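Local coordinates for ADP-ribosylglycohydrolase (Thermus thermophilus, PDB 2YZV), which binds two magnesium ions within the all-helical fold of the ADP-ribosylglycohydrolase family, at residues T105-A108 against L109-A113; L171-L174 against L175-L179; R236-E239 against E240-L244. All coordinates share one frame; numbering follows the deposited sequence.

Contact 1: residues T105-A108 against L109-A113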
ATOM      1  N   THR A 105       9.553  -2.022 -12.729  1.00 30.50           N
ATOM      2  CA  THR A 105      10.220  -2.614 -11.577  1.00 29.75           C
ATOM      3  C   THR A 105      11.267  -3.656 -11.972  1.00 28.90           C
ATOM      4  O   THR A 105      12.336  -3.722 -11.366  1.00 26.62           O
ATOM      5  CB  THR A 105       9.203  -3.267 -10.618  1.00 30.60           C
ATOM      6  OG1 THR A 105       8.270  -2.275 -10.168  1.00 31.92           O
ATOM      7  CG2 THR A 105       9.912  -3.861  -9.412  1.00 31.35           C
ATOM      8  N   ARG A 106      10.966  -4.472 -12.980  1.00 27.65           N
ATOM      9  CA  ARG A 106      11.920  -5.487 -13.413  1.00 27.67           C
ATOM     10  C   ARG A 106      13.174  -4.796 -13.929  1.00 25.25           C
ATOM     11  O   ARG A 106      14.290  -5.281 -13.732  1.00 25.38           O
ATOM     12  CB  ARG A 106      11.320  -6.376 -14.507  1.00 30.38           C
ATOM     13  CG  ARG A 106      11.023  -5.672 -15.817  1.00 36.42           C
ATOM     14  CD  ARG A 106      10.488  -6.659 -16.845  1.00 39.85           C
ATOM     15  NE  ARG A 106      10.147  -6.012 -18.109  1.00 43.55           N
ATOM     16  CZ  ARG A 106       9.597  -6.641 -19.144  1.00 45.14           C
ATOM     17  NH1 ARG A 106       9.326  -7.937 -19.065  1.00 46.51           N
ATOM     18  NH2 ARG A 106       9.317  -5.975 -20.255  1.00 46.18           N
ATOM     19  N   ARG A 107      12.986  -3.656 -14.584  1.00 24.05           N
ATOM     20  CA  ARG A 107      14.104  -2.888 -15.114  1.00 22.65           C
ATOM     21  C   ARG A 107      14.930  -2.313 -13.966  1.00 20.70           C
ATOM     22  O   ARG A 107      16.160  -2.315 -14.013  1.00 18.52           O
ATOM     23  CB  ARG A 107      13.589  -1.763 -16.014  1.00 26.04           C
ATOM     24  CG  ARG A 107      14.665  -0.811 -16.515  1.00 29.19           C
ATOM     25  CD  ARG A 107      14.197  -0.082 -17.761  1.00 32.87           C
ATOM     26  NE  ARG A 107      12.843   0.439 -17.603  1.00 36.23           N
ATOM     27  CZ  ARG A 107      12.117   0.947 -18.592  1.00 38.20           C
ATOM     28  NH1 ARG A 107      12.615   1.005 -19.821  1.00 39.24           N
ATOM     29  NH2 ARG A 107      10.887   1.384 -18.358  1.00 38.96           N
ATOM     30  N   ALA A 108      14.251  -1.827 -12.932  1.00 19.06           N
ATOM     31  CA  ALA A 108      14.941  -1.267 -11.778  1.00 16.37           C
ATOM     32  C   ALA A 108      15.787  -2.351 -11.114  1.00 16.14           C
ATOM     33  O   ALA A 108      16.930  -2.113 -10.732  1.00 14.14           O
ATOM     34  CB  ALA A 108      13.930  -0.703 -10.784  1.00 18.33           C
ATOM     35  N   LEU A 109      15.224  -3.547 -10.982  1.00 14.90           N
ATOM     36  CA  LEU A 109      15.954  -4.643 -10.359  1.00 14.50           C
ATOM     37  C   LEU A 109      17.187  -5.047 -11.167  1.00 14.74           C
ATOM     38  O   LEU A 109      18.241  -5.326 -10.598  1.00 14.94           O
ATOM     39  CB  LEU A 109      15.027  -5.845 -10.155  1.00 15.61           C
ATOM     40  CG  LEU A 109      13.855  -5.577  -9.204  1.00 19.48           C
ATOM     41  CD1 LEU A 109      12.986  -6.818  -9.094  1.00 19.31           C
ATOM     42  CD2 LEU A 109      14.380  -5.175  -7.834  1.00 18.32           C
ATOM     43  N   GLU A 110      17.065  -5.077 -12.491  1.00 14.55           N
ATOM     44  CA  GLU A 110      18.206  -5.438 -13.327  1.00 14.85           C
ATOM     45  C   GLU A 110      19.225  -4.299 -13.362  1.00 13.30           C
ATOM     46  O   GLU A 110      20.421  -4.534 -13.540  1.00 13.45           O
ATOM     47  CB  GLU A 110      17.750  -5.779 -14.747  1.00 14.26           C
ATOM     48  CG  GLU A 110      16.943  -7.070 -14.853  1.00 18.33           C
ATOM     49  CD  GLU A 110      17.729  -8.303 -14.431  1.00 20.98           C
ATOM     50  OE1 GLU A 110      18.971  -8.221 -14.306  1.00 21.13           O
ATOM     51  OE2 GLU A 110      17.101  -9.368 -14.237  1.00 22.79           O
ATOM     52  N   ARG A 111      18.750  -3.067 -13.197  1.00 12.92           N
ATOM     53  CA  ARG A 111      19.644  -1.914 -13.176  1.00 13.86           C
ATOM     54  C   ARG A 111      20.498  -2.035 -11.914  1.00 13.35           C
ATOM     55  O   ARG A 111      21.712  -1.845 -11.952  1.00 14.02           O
ATOM     56  CB  ARG A 111      18.834  -0.612 -13.147  1.00 14.36           C
ATOM     57  CG  ARG A 111      19.667   0.659 -13.080  1.00 18.61           C
ATOM     58  CD  ARG A 111      18.787   1.908 -13.157  1.00 18.99           C
ATOM     59  NE  ARG A 111      18.205   2.119 -14.486  1.00 21.49           N
ATOM     60  CZ  ARG A 111      16.905   2.057 -14.768  1.00 21.88           C
ATOM     61  NH1 ARG A 111      16.018   1.782 -13.819  1.00 23.49           N
ATOM     62  NH2 ARG A 111      16.486   2.284 -16.006  1.00 23.13           N
ATOM     63  N   TYR A 112      19.855  -2.366 -10.798  1.00 13.52           N
ATOM     64  CA  TYR A 112      20.559  -2.536  -9.533  1.00 13.78           C
ATOM     65  C   TYR A 112      21.552  -3.695  -9.626  1.00 13.94           C
ATOM     66  O   TYR A 112      22.700  -3.591  -9.182  1.00 14.21           O
ATOM     67  CB  TYR A 112      19.563  -2.813  -8.401  1.00 13.20           C
ATOM     68  CG  TYR A 112      20.233  -3.269  -7.127  1.00 14.00           C
ATOM     69  CD1 TYR A 112      21.072  -2.412  -6.418  1.00 13.11           C
ATOM     70  CD2 TYR A 112      20.073  -4.574  -6.660  1.00 15.28           C
ATOM     71  CE1 TYR A 112      21.739  -2.839  -5.277  1.00 15.22           C
ATOM     72  CE2 TYR A 112      20.736  -5.014  -5.517  1.00 15.98           C
ATOM     73  CZ  TYR A 112      21.568  -4.139  -4.834  1.00 17.42           C
ATOM     74  OH  TYR A 112      22.237  -4.557  -3.708  1.00 19.77           O
ATOM     75  N   ALA A 113      21.106  -4.803 -10.205  1.00 13.85           N
ATOM     76  CA  ALA A 113      21.951  -5.980 -10.339  1.00 13.83           C
ATOM     77  C   ALA A 113      23.225  -5.682 -11.118  1.00 14.10           C
ATOM     78  O   ALA A 113      24.279  -6.249 -10.835  1.00 15.99           O
ATOM     79  CB  ALA A 113      21.174  -7.104 -11.022  1.00 16.35           C
TER
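R107 and R111, one helical turn apart, both leave the backbone with CG anti to their own N (chi1 174° and 178°), and the two chains therefore run side by side in the same direction. The chi3 bend of R111 (-71°) then turns its guanidinium toward R107. Their flat groups are 26° from parallel but not stacked: R111 NH2 lies beside the aliphatic part of R107, 3.6 Å from R107 CG, and 4.4 Å from R107 NE. The length of an arginine suits this place, because its methylenes can line the helix while its charged end reaches past the turn. R111 forms a salt bridge to D122 and a hydrogen bond to the carbonyl of A120, whereas R107 has a long, weak ion pair with the same D122.

Beneath these side chains runs the regular alpha-helical ladder, with R111 N donating to R107 O at 2.8 Å and L109 N to T105 O at 2.9 Å. Around the helix from the arginines, L109 brings its CG to 3.2 Å from T105 O. Its CD1 meets T105 CG2 at 4.3 Å, a loose apolar touch for which the methyl of threonine is well suited. Branched and hydrophobic, L109 also packs against Y83 and Y87 of helix 76-89. E110 lays its CG 3.4 Å from R106 O before the chain bends away to a salt bridge with R88, and Y112 sends its hydroxyl to D81 and K77.

The face toward helix 76-89 is thus mixed, the apolar packing of L109 flanked by the polar links of E110 and Y112. The two arginines lie on a different side, where D122, salt-bridged to R111 and only weakly paired with R107, would probably offset part of their repulsion.

Contact 2: residues L171-L174 against L175-L179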
ATOM      1  N   LEU A 171       1.025   9.222   1.124  1.00  7.28           N
ATOM      2  CA  LEU A 171       0.501   8.023   1.773  1.00  7.80           C
ATOM      3  C   LEU A 171       1.209   7.784   3.110  1.00  8.63           C
ATOM      4  O   LEU A 171       0.592   7.326   4.066  1.00  8.67           O
ATOM      5  CB  LEU A 171       0.646   6.793   0.865  1.00  8.79           C
ATOM      6  CG  LEU A 171       0.028   5.496   1.409  1.00  8.40           C
ATOM      7  CD1 LEU A 171      -1.468   5.682   1.630  1.00  7.94           C
ATOM      8  CD2 LEU A 171       0.268   4.362   0.423  1.00 10.44           C
ATOM      9  N   ALA A 172       2.497   8.100   3.182  1.00  7.99           N
ATOM     10  CA  ALA A 172       3.230   7.918   4.429  1.00  8.41           C
ATOM     11  C   ALA A 172       2.589   8.800   5.498  1.00  9.30           C
ATOM     12  O   ALA A 172       2.380   8.366   6.631  1.00  9.23           O
ATOM     13  CB  ALA A 172       4.700   8.286   4.238  1.00  9.69           C
ATOM     14  N   TRP A 173       2.266  10.036   5.127  1.00  8.70           N
ATOM     15  CA  TRP A 173       1.638  10.968   6.060  1.00  8.45           C
ATOM     16  C   TRP A 173       0.274  10.426   6.486  1.00  8.46           C
ATOM     17  O   TRP A 173      -0.055  10.406   7.672  1.00  9.92           O
ATOM     18  CB  TRP A 173       1.459  12.340   5.405  1.00  9.44           C
ATOM     19  CG  TRP A 173       0.816  13.345   6.316  1.00 10.64           C
ATOM     20  CD1 TRP A 173       1.438  14.093   7.276  1.00 10.96           C
ATOM     21  CD2 TRP A 173      -0.578  13.671   6.394  1.00  9.70           C
ATOM     22  NE1 TRP A 173       0.519  14.865   7.947  1.00 12.67           N
ATOM     23  CE2 TRP A 173      -0.726  14.626   7.427  1.00 11.05           C
ATOM     24  CE3 TRP A 173      -1.718  13.250   5.693  1.00 10.67           C
ATOM     25  CZ2 TRP A 173      -1.966  15.167   7.776  1.00 11.77           C
ATOM     26  CZ3 TRP A 173      -2.956  13.790   6.041  1.00 11.18           C
ATOM     27  CH2 TRP A 173      -3.066  14.741   7.077  1.00 10.13           C
ATOM     28  N   LEU A 174      -0.514   9.983   5.510  1.00  8.64           N
ATOM     29  CA  LEU A 174      -1.838   9.437   5.783  1.00  8.17           C
ATOM     30  C   LEU A 174      -1.785   8.269   6.759  1.00  7.16           C
ATOM     31  O   LEU A 174      -2.571   8.203   7.707  1.00  8.95           O
ATOM     32  CB  LEU A 174      -2.503   8.971   4.484  1.00  8.44           C
ATOM     33  CG  LEU A 174      -3.039  10.072   3.569  1.00  8.93           C
ATOM     34  CD1 LEU A 174      -3.336   9.492   2.192  1.00  9.27           C
ATOM     35  CD2 LEU A 174      -4.296  10.684   4.179  1.00  9.87           C
ATOM     36  N   LEU A 175      -0.863   7.341   6.525  1.00  8.47           N
ATOM     37  CA  LEU A 175      -0.758   6.188   7.400  1.00  8.47           C
ATOM     38  C   LEU A 175      -0.319   6.583   8.805  1.00 10.00           C
ATOM     39  O   LEU A 175      -0.872   6.088   9.779  1.00 10.49           O
ATOM     40  CB  LEU A 175       0.197   5.146   6.809  1.00 10.36           C
ATOM     41  CG  LEU A 175      -0.278   4.506   5.497  1.00 10.36           C
ATOM     42  CD1 LEU A 175       0.683   3.393   5.113  1.00 12.69           C
ATOM     43  CD2 LEU A 175      -1.693   3.947   5.661  1.00 11.84           C
ATOM     44  N   ARG A 176       0.662   7.474   8.912  1.00  9.82           N
ATOM     45  CA  ARG A 176       1.121   7.903  10.232  1.00  9.14           C
ATOM     46  C   ARG A 176      -0.033   8.532  11.008  1.00  9.51           C
ATOM     47  O   ARG A 176      -0.275   8.191  12.167  1.00  9.53           O
ATOM     48  CB  ARG A 176       2.259   8.921  10.117  1.00 10.98           C
ATOM     49  CG  ARG A 176       2.850   9.319  11.474  1.00 12.74           C
ATOM     50  CD  ARG A 176       3.826  10.474  11.337  1.00 12.25           C
ATOM     51  NE  ARG A 176       3.131  11.719  11.022  1.00 16.58           N
ATOM     52  CZ  ARG A 176       3.738  12.837  10.640  1.00 20.37           C
ATOM     53  NH1 ARG A 176       5.058  12.865  10.520  1.00 22.96           N
ATOM     54  NH2 ARG A 176       3.027  13.928  10.389  1.00 20.66           N
ATOM     55  N   GLU A 177      -0.749   9.450  10.367  1.00 10.40           N
ATOM     56  CA  GLU A 177      -1.868  10.121  11.022  1.00 10.05           C
ATOM     57  C   GLU A 177      -2.978   9.151  11.394  1.00 11.01           C
ATOM     58  O   GLU A 177      -3.556   9.240  12.481  1.00 11.40           O
ATOM     59  CB  GLU A 177      -2.414  11.234  10.126  1.00 11.94           C
ATOM     60  CG  GLU A 177      -1.425  12.365   9.917  1.00 15.18           C
ATOM     61  CD  GLU A 177      -1.000  13.001  11.225  1.00 17.20           C
ATOM     62  OE1 GLU A 177      -1.854  13.625  11.887  1.00 18.36           O
ATOM     63  OE2 GLU A 177       0.185  12.869  11.590  1.00 18.15           O
ATOM     64  N   ALA A 178      -3.287   8.222  10.494  1.00  9.77           N
ATOM     65  CA  ALA A 178      -4.329   7.249  10.774  1.00 10.77           C
ATOM     66  C   ALA A 178      -3.952   6.380  11.972  1.00 11.00           C
ATOM     67  O   ALA A 178      -4.787   6.108  12.835  1.00 11.37           O
ATOM     68  CB  ALA A 178      -4.586   6.378   9.539  1.00 10.37           C
ATOM     69  N   LEU A 179      -2.694   5.947  12.028  1.00 11.14           N
ATOM     70  CA  LEU A 179      -2.229   5.106  13.130  1.00 11.04           C
ATOM     71  C   LEU A 179      -2.311   5.839  14.463  1.00 12.24           C
ATOM     72  O   LEU A 179      -2.435   5.216  15.519  1.00 13.46           O
ATOM     73  CB  LEU A 179      -0.788   4.657  12.889  1.00 11.85           C
ATOM     74  CG  LEU A 179      -0.571   3.642  11.764  1.00 10.26           C
ATOM     75  CD1 LEU A 179       0.923   3.460  11.527  1.00 11.68           C
ATOM     76  CD2 LEU A 179      -1.233   2.313  12.122  1.00 11.46           C
TER
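E177 crosses obliquely over one face of the W173 indole. Its CG sits over the six-membered ring of W173, 3.7 Å from the centroid, in a CH-pi contact displaced toward the rim, where W173 CE2 is 3.4 Å from E177 CG. A chi1 of -66°, with CG anti to the carbonyl carbon, puts that methylene over the ring; the bend at chi2 (-58°) turns the carboxylate toward R176, its plane only 13° from parallel with the indole.

R176 approaches differently: its guanidinium is turned 65° from the indole plane, with NH2 3.5 Å from W173 CD1. It also grips E177 side-on, NE and NH2 both donating to OE2. The NE bond, 3.2 Å from R176 NE to E177 OE2, uses the anti lone pair; NH2 comes from above the carboxylate plane. Tryptophan suits this spot by offering a broad face to the methylene of E177, while F193 meets its ring edge-to-face.

Elsewhere, L171 CD1 touches L175 CG at 4.2 Å, and both leucines pack against helix 252-267. With apolar residues on its buried side and W173, R176 and E177 on a more exposed one, this end of helix 162-179 is amphipathic, as suits an all-helical domain.

Contact 3: residues R236-E239 against E240-L244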
ATOM      1  N   ARG A 236     -18.354   3.302   4.633  1.00 16.25           N
ATOM      2  CA  ARG A 236     -18.693   3.589   6.025  1.00 17.28           C
ATOM      3  C   ARG A 236     -17.947   2.680   7.000  1.00 17.58           C
ATOM      4  O   ARG A 236     -17.892   2.949   8.201  1.00 18.90           O
ATOM      5  CB  ARG A 236     -20.206   3.471   6.218  1.00 19.28           C
ATOM      6  CG  ARG A 236     -20.977   4.576   5.512  1.00 22.05           C
ATOM      7  CD  ARG A 236     -22.462   4.274   5.454  1.00 24.73           C
ATOM      8  NE  ARG A 236     -22.748   3.159   4.556  1.00 27.60           N
ATOM      9  CZ  ARG A 236     -23.953   2.623   4.386  1.00 29.63           C
ATOM     10  NH1 ARG A 236     -24.993   3.097   5.058  1.00 31.77           N
ATOM     11  NH2 ARG A 236     -24.116   1.613   3.542  1.00 30.85           N
ATOM     12  N   ASP A 237     -17.379   1.601   6.472  1.00 16.42           N
ATOM     13  CA  ASP A 237     -16.595   0.666   7.264  1.00 16.28           C
ATOM     14  C   ASP A 237     -15.560   0.031   6.342  1.00 15.75           C
ATOM     15  O   ASP A 237     -15.571   0.276   5.136  1.00 14.46           O
ATOM     16  CB  ASP A 237     -17.483  -0.408   7.915  1.00 18.55           C
ATOM     17  CG  ASP A 237     -18.401  -1.095   6.930  1.00 22.17           C
ATOM     18  OD1 ASP A 237     -17.917  -1.587   5.891  1.00 21.95           O
ATOM     19  OD2 ASP A 237     -19.620  -1.157   7.203  1.00 26.50           O
ATOM     20  N   PHE A 238     -14.663  -0.769   6.905  1.00 14.55           N
ATOM     21  CA  PHE A 238     -13.617  -1.398   6.106  1.00 13.75           C
ATOM     22  C   PHE A 238     -14.168  -2.185   4.920  1.00 14.75           C
ATOM     23  O   PHE A 238     -13.744  -1.995   3.774  1.00 14.39           O
ATOM     24  CB  PHE A 238     -12.777  -2.336   6.974  1.00 12.50           C
ATOM     25  CG  PHE A 238     -11.560  -2.872   6.277  1.00 11.29           C
ATOM     26  CD1 PHE A 238     -10.332  -2.231   6.407  1.00 10.62           C
ATOM     27  CD2 PHE A 238     -11.644  -4.007   5.474  1.00 12.02           C
ATOM     28  CE1 PHE A 238      -9.202  -2.708   5.751  1.00 11.18           C
ATOM     29  CE2 PHE A 238     -10.522  -4.495   4.812  1.00 12.48           C
ATOM     30  CZ  PHE A 238      -9.296  -3.843   4.950  1.00 11.45           C
ATOM     31  N   GLU A 239     -15.112  -3.073   5.200  1.00 14.79           N
ATOM     32  CA  GLU A 239     -15.710  -3.911   4.169  1.00 15.62           C
ATOM     33  C   GLU A 239     -16.335  -3.130   3.017  1.00 15.23           C
ATOM     34  O   GLU A 239     -16.049  -3.396   1.848  1.00 13.81           O
ATOM     35  CB  GLU A 239     -16.762  -4.833   4.795  1.00 18.40           C
ATOM     36  CG  GLU A 239     -17.351  -5.848   3.829  1.00 22.49           C
ATOM     37  CD  GLU A 239     -18.277  -6.832   4.516  1.00 26.11           C
ATOM     38  OE1 GLU A 239     -18.722  -7.793   3.856  1.00 29.23           O
ATOM     39  OE2 GLU A 239     -18.563  -6.643   5.717  1.00 29.92           O
ATOM     40  N   GLU A 240     -17.186  -2.161   3.337  1.00 14.46           N
ATOM     41  CA  GLU A 240     -17.841  -1.385   2.290  1.00 15.05           C
ATOM     42  C   GLU A 240     -16.849  -0.630   1.411  1.00 14.06           C
ATOM     43  O   GLU A 240     -16.980  -0.617   0.183  1.00 14.27           O
ATOM     44  CB  GLU A 240     -18.851  -0.406   2.894  1.00 17.97           C
ATOM     45  CG  GLU A 240     -19.599   0.391   1.841  1.00 19.65           C
ATOM     46  CD  GLU A 240     -20.742   1.205   2.412  1.00 22.76           C
ATOM     47  OE1 GLU A 240     -20.512   1.974   3.366  1.00 20.26           O
ATOM     48  OE2 GLU A 240     -21.873   1.073   1.897  1.00 29.01           O
ATOM     49  N   GLY A 241     -15.859  -0.004   2.042  1.00 12.51           N
ATOM     50  CA  GLY A 241     -14.860   0.732   1.288  1.00 12.13           C
ATOM     51  C   GLY A 241     -14.020  -0.200   0.432  1.00 10.14           C
ATOM     52  O   GLY A 241     -13.679   0.131  -0.702  1.00 10.47           O
ATOM     53  N   MET A 242     -13.688  -1.370   0.966  1.00  9.57           N
ATOM     54  CA  MET A 242     -12.888  -2.331   0.212  1.00  8.27           C
ATOM     55  C   MET A 242     -13.626  -2.798  -1.038  1.00  8.86           C
ATOM     56  O   MET A 242     -13.030  -2.914  -2.112  1.00  8.55           O
ATOM     57  CB  MET A 242     -12.528  -3.538   1.077  1.00  8.33           C
ATOM     58  CG  MET A 242     -11.668  -4.572   0.351  1.00  8.62           C
ATOM     59  SD  MET A 242     -10.071  -3.915  -0.223  1.00 10.07           S
ATOM     60  CE  MET A 242      -9.170  -3.875   1.321  1.00  9.50           C
ATOM     61  N   ARG A 243     -14.920  -3.076  -0.904  1.00 10.34           N
ATOM     62  CA  ARG A 243     -15.692  -3.507  -2.064  1.00 10.15           C
ATOM     63  C   ARG A 243     -15.758  -2.391  -3.103  1.00  9.87           C
ATOM     64  O   ARG A 243     -15.702  -2.653  -4.301  1.00 10.00           O
ATOM     65  CB  ARG A 243     -17.094  -3.953  -1.640  1.00 13.16           C
ATOM     66  CG  ARG A 243     -17.082  -5.322  -0.988  1.00 15.41           C
ATOM     67  CD  ARG A 243     -18.414  -5.682  -0.371  1.00 20.48           C
ATOM     68  NE  ARG A 243     -18.375  -7.025   0.199  1.00 25.47           N
ATOM     69  CZ  ARG A 243     -19.275  -7.502   1.053  1.00 28.03           C
ATOM     70  NH1 ARG A 243     -20.287  -6.739   1.444  1.00 28.42           N
ATOM     71  NH2 ARG A 243     -19.166  -8.743   1.507  1.00 28.55           N
ATOM     72  N   LEU A 244     -15.869  -1.144  -2.655  1.00 10.12           N
ATOM     73  CA  LEU A 244     -15.906  -0.033  -3.599  1.00 10.36           C
ATOM     74  C   LEU A 244     -14.589   0.022  -4.361  1.00  9.82           C
ATOM     75  O   LEU A 244     -14.567   0.198  -5.577  1.00 11.65           O
ATOM     76  CB  LEU A 244     -16.117   1.302  -2.876  1.00 10.97           C
ATOM     77  CG  LEU A 244     -17.510   1.584  -2.315  1.00 12.12           C
ATOM     78  CD1 LEU A 244     -17.517   2.978  -1.694  1.00 13.16           C
ATOM     79  CD2 LEU A 244     -18.546   1.492  -3.425  1.00 12.99           C
TER
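E240 OE1 is gripped twice by R236, from its backbone N and from its side-chain NE, each at 2.8 Å from E240 OE1. The backbone N uses the anti lone pair and NE the syn one, so the two donors do not compete. R236 NH2 completes a side-on, two-nitrogen salt bridge, 2.8 Å from E240 OE2. Both carboxylate oxygens lie near the guanidinium plane, and the two flat groups are nearly coplanar, 24° apart. An extended glutamate has just the reach to bring its carboxylate back to the residue before the cap.

D237 is the N-cap of helix 238-246. Its chi1 of 51° swings the carboxylate over the first turn, where D237 OD1 accepts from E240 N at 2.7 Å with an almost straight N-H bond (173°). A short acidic side chain fits here, satisfying an amide that has no carbonyl a turn earlier in the helix; D237 O in turn takes the N-H of G241.

On the buried side, F238 and M242 run alongside each other, with M242 CE 3.6 Å from F238 CZ. The flexible thioether chain, bent at chi2 and chi3, carries that methyl to the ring, and W276 of helix 274-279 packs against both residues. E239 and R243 also lie side by side, but the modelled place of E239 OE1 is unsure, so its pairings with R243 and R275 are tentative; R243 has a salt bridge to E41.

The three contacts follow one another along the chain as short parts of three separate helices, contact 3 at the start of its helix, and none touches another. Contacts 2 and 3 are the closest pair, with centres 18 Å and nearest atoms about 10 Å apart; helix 252-267 packs against side chains of both. That helix also carries D253 and T254, which, with D251, T56 and D58, hold the magnesium ions. Contact 1 lies across the chain's centre from contact 3, their centres 35 Å apart. No contact supplies a metal ligand: the side chain of T105 is about 10 Å from a magnesium ion, and those of L171 and M242 are about 13 Å away.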